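Local structure of phenylacetaldehyde dehydrogenase (4O5H) at residues Trp39-Val51 and Ile59-Gln71. The protein probably oxidises phenylacetaldehyde to phenylacetate with NAD+ as the electron acceptor, as a member of the aldehyde dehydrogenase family. Numbering follows the deposited sequence.
Sequences WSDAASGRQLDVV and IARVPEADERDVQ. With NA (sodium ion), chain I.
Leu-48 and Val-62 form a hydrogen-bonded pair between antiparallel strands 47-51 and 59-63, whose axes make an angle of 148°; beyond it a classic beta bulge sets Ile-59 and Ala-60 together opposite Val-50. Branched aliphatic residues suit the buried face: Leu-48 CD1 meets Val-62 CG2 at 3.7 Å, and Val-50 CG2 lies 4.0 Å from Val-62 CG1, with helix 215-227 packing against Val-50 and Val-62. Asp-49 and Arg-61, charged as befits exposed positions, share the opposite face, and a water at the guanidinium edge links Arg-61 NE to Asp-49 OD1. Gln-47 crosses Arg-61 at about a right angle, its OE1 3.2 Å above the guanidinium centre, where no N-H points at it. This beta hairpin leads through the short link 64-66 into helix 67-82, where Asp-66, the N-cap, and Asp-69 form a capping box. Asp-69 also reaches back to the 42-45 type I turn: with CG beside its own backbone N (chi1 -51°), OD1 accepts from Ala-43 N at 2.8 Å, and OD2 takes Asp-66 N on its anti lone pair. The small Ala-43 CB lies over the Arg-68 guanidinium, which grips Asp-66 side-on. At the hairpin's other end, Val-51 O approaches sodium at a long 3.0 Å, alongside main-chain O atoms of Asp-119 and Asp-212 and two waters.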
loop_
_atom_site.group_PDB
_atom_site.type_symbol
_atom_site.label_atom_id
_atom_site.label_comp_id
_atom_site.label_asym_id
_atom_site.label_seq_id
_atom_site.Cartn_x
_atom_site.Cartn_y
_atom_site.Cartn_z
ATOM N N TRP A 39 5.495 31.738 9.664
ATOM C CA TRP A 39 4.114 31.911 9.323
ATOM C C TRP A 39 4.022 32.842 8.107
ATOM O O TRP A 39 4.563 33.944 8.118
ATOM C CB TRP A 39 3.327 32.489 10.512
ATOM C CG TRP A 39 3.261 31.540 11.686
ATOM C CD1 TRP A 39 4.109 31.475 12.719
ATOM C CD2 TRP A 39 2.321 30.481 11.856
ATOM N NE1 TRP A 39 3.759 30.435 13.557
ATOM C CE2 TRP A 39 2.647 29.820 13.047
ATOM C CE3 TRP A 39 1.200 30.054 11.140
ATOM C CZ2 TRP A 39 1.870 28.756 13.539
ATOM C CZ3 TRP A 39 0.455 29.003 11.622
ATOM C CH2 TRP A 39 0.804 28.359 12.796
ATOM N N SER A 40 3.336 32.397 7.067
ATOM C CA SER A 40 3.421 33.037 5.758
ATOM C C SER A 40 2.082 33.186 5.067
ATOM O O SER A 40 1.224 32.332 5.170
ATOM C CB SER A 40 4.271 32.174 4.849
ATOM O OG SER A 40 5.616 32.175 5.288
ATOM N N ASP A 41 1.926 34.266 4.322
ATOM C CA ASP A 41 0.843 34.357 3.376
ATOM C C ASP A 41 1.204 33.578 2.131
ATOM O O ASP A 41 2.336 33.149 1.961
ATOM C CB ASP A 41 0.642 35.787 3.001
ATOM C CG ASP A 41 0.433 36.646 4.205
ATOM O OD1 ASP A 41 -0.419 36.307 5.011
ATOM O OD2 ASP A 41 1.138 37.672 4.335
ATOM N N ALA A 42 0.248 33.425 1.233
ATOM C CA ALA A 42 0.533 32.866 -0.078
ATOM C C ALA A 42 1.389 33.860 -0.861
ATOM O O ALA A 42 1.226 35.068 -0.700
ATOM C CB ALA A 42 -0.764 32.590 -0.805
ATOM N N ALA A 43 2.251 33.355 -1.757
ATOM C CA ALA A 43 3.051 34.214 -2.613
ATOM C C ALA A 43 2.161 35.214 -3.343
ATOM O O ALA A 43 2.574 36.345 -3.570
ATOM C CB ALA A 43 3.873 33.381 -3.613
ATOM N N SER A 44 0.971 34.777 -3.751
ATOM C CA SER A 44 0.088 35.629 -4.539
ATOM C C SER A 44 -0.617 36.697 -3.680
ATOM O O SER A 44 -1.254 37.580 -4.207
ATOM C CB SER A 44 -0.991 34.764 -5.208
ATOM O OG SER A 44 -1.883 34.236 -4.234
ATOM N N GLY A 45 -0.553 36.571 -2.367
ATOM C CA GLY A 45 -1.447 37.322 -1.519
ATOM C C GLY A 45 -2.921 36.847 -1.474
ATOM O O GLY A 45 -3.678 37.375 -0.695
ATOM N N ARG A 46 -3.346 35.883 -2.283
ATOM C CA ARG A 46 -4.756 35.516 -2.328
ATOM C C ARG A 46 -5.212 34.838 -1.056
ATOM O O ARG A 46 -4.440 34.165 -0.378
ATOM C CB ARG A 46 -5.092 34.612 -3.530
ATOM C CG ARG A 46 -5.215 35.373 -4.875
ATOM C CD ARG A 46 -5.832 34.525 -5.997
ATOM N NE ARG A 46 -4.848 33.600 -6.487
ATOM C CZ ARG A 46 -4.835 33.060 -7.710
ATOM N NH1 ARG A 46 -5.766 33.347 -8.624
ATOM N NH2 ARG A 46 -3.872 32.204 -8.027
ATOM N N GLN A 47 -6.494 35.014 -0.750
ATOM C CA GLN A 47 -7.078 34.395 0.412
ATOM C C GLN A 47 -8.403 33.738 0.086
ATOM O O GLN A 47 -9.079 34.113 -0.844
ATOM C CB GLN A 47 -7.350 35.452 1.477
ATOM C CG GLN A 47 -6.133 36.101 2.081
ATOM C CD GLN A 47 -6.528 37.226 3.012
ATOM O OE1 GLN A 47 -6.913 38.306 2.559
ATOM N NE2 GLN A 47 -6.487 36.972 4.284
ATOM N N LEU A 48 -8.799 32.794 0.907
ATOM C CA LEU A 48 -10.167 32.297 0.797
ATOM C C LEU A 48 -10.950 32.465 2.073
ATOM O O LEU A 48 -10.405 32.503 3.157
ATOM C CB LEU A 48 -10.189 30.875 0.277
ATOM C CG LEU A 48 -9.505 29.860 1.131
ATOM C CD1 LEU A 48 -10.480 29.328 2.153
ATOM C CD2 LEU A 48 -9.049 28.737 0.246
ATOM N N ASP A 49 -12.254 32.640 1.908
ATOM C CA ASP A 49 -13.170 32.840 3.013
ATOM C C ASP A 49 -13.432 31.586 3.808
ATOM O O ASP A 49 -13.585 30.530 3.258
ATOM C CB ASP A 49 -14.518 33.329 2.505
ATOM C CG ASP A 49 -14.463 34.729 1.957
ATOM O OD1 ASP A 49 -13.520 35.510 2.240
ATOM O OD2 ASP A 49 -15.412 35.053 1.238
ATOM N N VAL A 50 -13.527 31.761 5.115
ATOM C CA VAL A 50 -14.008 30.737 6.000
ATOM C C VAL A 50 -15.408 31.122 6.453
ATOM O O VAL A 50 -15.621 32.213 6.972
ATOM C CB VAL A 50 -13.103 30.589 7.215
ATOM C CG1 VAL A 50 -13.533 29.408 8.044
ATOM C CG2 VAL A 50 -11.676 30.398 6.746
ATOM N N VAL A 51 -16.338 30.205 6.247
ATOM C CA VAL A 51 -17.757 30.421 6.436
ATOM C C VAL A 51 -18.295 29.577 7.599
ATOM O O VAL A 51 -17.917 28.419 7.772
ATOM C CB VAL A 51 -18.500 30.052 5.158
ATOM C CG1 VAL A 51 -20.021 30.031 5.368
ATOM C CG2 VAL A 51 -18.160 31.029 4.030
ATOM N N ILE A 59 -16.354 34.208 8.795
ATOM C CA ILE A 59 -15.790 34.399 10.123
ATOM C C ILE A 59 -14.271 34.629 10.114
ATOM O O ILE A 59 -13.703 34.970 11.141
ATOM C CB ILE A 59 -16.135 33.200 11.075
ATOM C CG1 ILE A 59 -15.713 31.850 10.475
ATOM C CG2 ILE A 59 -17.626 33.189 11.347
ATOM C CD1 ILE A 59 -15.738 30.664 11.421
ATOM N N ALA A 60 -13.617 34.324 9.004
ATOM C CA ALA A 60 -12.176 34.404 8.897
ATOM C C ALA A 60 -11.808 34.311 7.433
ATOM O O ALA A 60 -12.634 33.961 6.601
ATOM C CB ALA A 60 -11.480 33.261 9.669
ATOM N N ARG A 61 -10.536 34.575 7.157
ATOM C CA ARG A 61 -9.930 34.338 5.863
ATOM C C ARG A 61 -8.574 33.673 6.050
ATOM O O ARG A 61 -7.844 33.990 6.973
ATOM C CB ARG A 61 -9.751 35.651 5.140
ATOM C CG ARG A 61 -11.046 36.444 5.001
ATOM C CD ARG A 61 -10.787 37.802 4.409
ATOM N NE ARG A 61 -10.557 37.717 2.976
ATOM C CZ ARG A 61 -10.120 38.732 2.215
ATOM N NH1 ARG A 61 -9.857 39.937 2.752
ATOM N NH2 ARG A 61 -9.943 38.544 0.899
ATOM N N VAL A 62 -8.235 32.751 5.171
ATOM C CA VAL A 62 -6.928 32.069 5.236
ATOM C C VAL A 62 -6.237 32.157 3.873
ATOM O O VAL A 62 -6.905 32.416 2.855
ATOM C CB VAL A 62 -7.053 30.602 5.680
ATOM C CG1 VAL A 62 -7.729 30.523 7.042
ATOM C CG2 VAL A 62 -7.774 29.762 4.638
ATOM N N PRO A 63 -4.906 31.925 3.829
ATOM C CA PRO A 63 -4.260 31.931 2.547
ATOM C C PRO A 63 -4.793 30.892 1.578
ATOM O O PRO A 63 -5.117 29.770 1.978
ATOM C CB PRO A 63 -2.798 31.666 2.875
ATOM C CG PRO A 63 -2.655 32.211 4.269
ATOM C CD PRO A 63 -3.942 31.760 4.914
ATOM N N GLU A 64 -4.812 31.282 0.304
ATOM C CA GLU A 64 -5.103 30.388 -0.799
ATOM C C GLU A 64 -3.794 30.017 -1.527
ATOM O O GLU A 64 -3.347 30.720 -2.435
ATOM C CB GLU A 64 -6.064 31.070 -1.764
ATOM C CG GLU A 64 -6.518 30.122 -2.858
ATOM C CD GLU A 64 -6.842 30.793 -4.163
ATOM O OE1 GLU A 64 -7.424 31.885 -4.221
ATOM O OE2 GLU A 64 -6.498 30.191 -5.153
ATOM N N ALA A 65 -3.198 28.895 -1.124
ATOM C CA ALA A 65 -1.875 28.478 -1.619
ATOM C C ALA A 65 -1.954 27.969 -3.033
ATOM O O ALA A 65 -2.934 27.371 -3.407
ATOM C CB ALA A 65 -1.310 27.382 -0.752
ATOM N N ASP A 66 -0.930 28.256 -3.820
ATOM C CA ASP A 66 -0.769 27.601 -5.119
ATOM C C ASP A 66 0.431 26.650 -5.051
ATOM O O ASP A 66 0.987 26.395 -3.962
ATOM C CB ASP A 66 -0.763 28.619 -6.295
ATOM C CG ASP A 66 0.511 29.483 -6.367
ATOM O OD1 ASP A 66 1.517 29.216 -5.708
ATOM O OD2 ASP A 66 0.518 30.482 -7.105
ATOM N N GLU A 67 0.815 26.136 -6.202
ATOM C CA GLU A 67 1.898 25.198 -6.330
ATOM C C GLU A 67 3.224 25.733 -5.755
ATOM O O GLU A 67 4.004 24.967 -5.148
ATOM C CB GLU A 67 2.050 24.824 -7.826
ATOM C CG GLU A 67 2.957 23.639 -8.044
ATOM C CD GLU A 67 2.791 22.999 -9.439
ATOM O OE1 GLU A 67 2.727 23.768 -10.430
ATOM O OE2 GLU A 67 2.753 21.725 -9.541
ATOM N N ARG A 68 3.471 27.031 -5.889
ATOM C CA ARG A 68 4.715 27.640 -5.377
ATOM C C ARG A 68 4.788 27.479 -3.871
ATOM O O ARG A 68 5.817 27.117 -3.323
ATOM C CB ARG A 68 4.780 29.154 -5.664
ATOM C CG ARG A 68 4.816 29.546 -7.118
ATOM C CD ARG A 68 4.685 31.072 -7.285
ATOM N NE ARG A 68 3.312 31.533 -7.101
ATOM C CZ ARG A 68 2.913 32.796 -7.214
ATOM N NH1 ARG A 68 3.780 33.774 -7.484
ATOM N NH2 ARG A 68 1.633 33.099 -7.051
ATOM N N ASP A 69 3.679 27.761 -3.200
ATOM C CA ASP A 69 3.655 27.680 -1.741
ATOM C C ASP A 69 3.813 26.222 -1.284
ATOM O O ASP A 69 4.513 25.924 -0.307
ATOM C CB ASP A 69 2.364 28.302 -1.170
ATOM C CG ASP A 69 2.102 29.696 -1.728
ATOM O OD1 ASP A 69 2.941 30.613 -1.506
ATOM O OD2 ASP A 69 1.090 29.871 -2.420
ATOM N N VAL A 70 3.154 25.327 -1.974
ATOM C CA VAL A 70 3.235 23.890 -1.630
ATOM C C VAL A 70 4.668 23.400 -1.813
ATOM O O VAL A 70 5.188 22.716 -0.950
ATOM C CB VAL A 70 2.281 23.041 -2.457
ATOM C CG1 VAL A 70 2.527 21.551 -2.218
ATOM C CG2 VAL A 70 0.845 23.376 -2.116
ATOM N N GLN A 71 5.287 23.767 -2.926
ATOM C CA GLN A 71 6.701 23.427 -3.156
ATOM C C GLN A 71 7.619 23.948 -2.055
ATOM O O GLN A 71 8.517 23.250 -1.641
ATOM C CB GLN A 71 7.178 23.940 -4.494
ATOM C CG GLN A 71 6.616 23.093 -5.634
ATOM C CD GLN A 71 6.750 23.749 -6.969
ATOM O OE1 GLN A 71 7.148 24.906 -7.091
ATOM N NE2 GLN A 71 6.421 23.012 -7.993
HETATM NA NA NA I . -15.842 26.322 7.315
HETATM O O HOH W 1 4.375 31.106 0.906
HETATM O O HOH W 2 0.420 31.857 -4.204
HETATM O O HOH W 3 -2.373 31.646 -4.682
HETATM O O HOH W 4 -5.036 34.860 5.220
HETATM O O HOH W 5 -11.106 35.731 1.080
HETATM O O HOH W 6 -15.476 27.664 5.345
HETATM O O HOH W 7 -17.910 25.780 6.296
#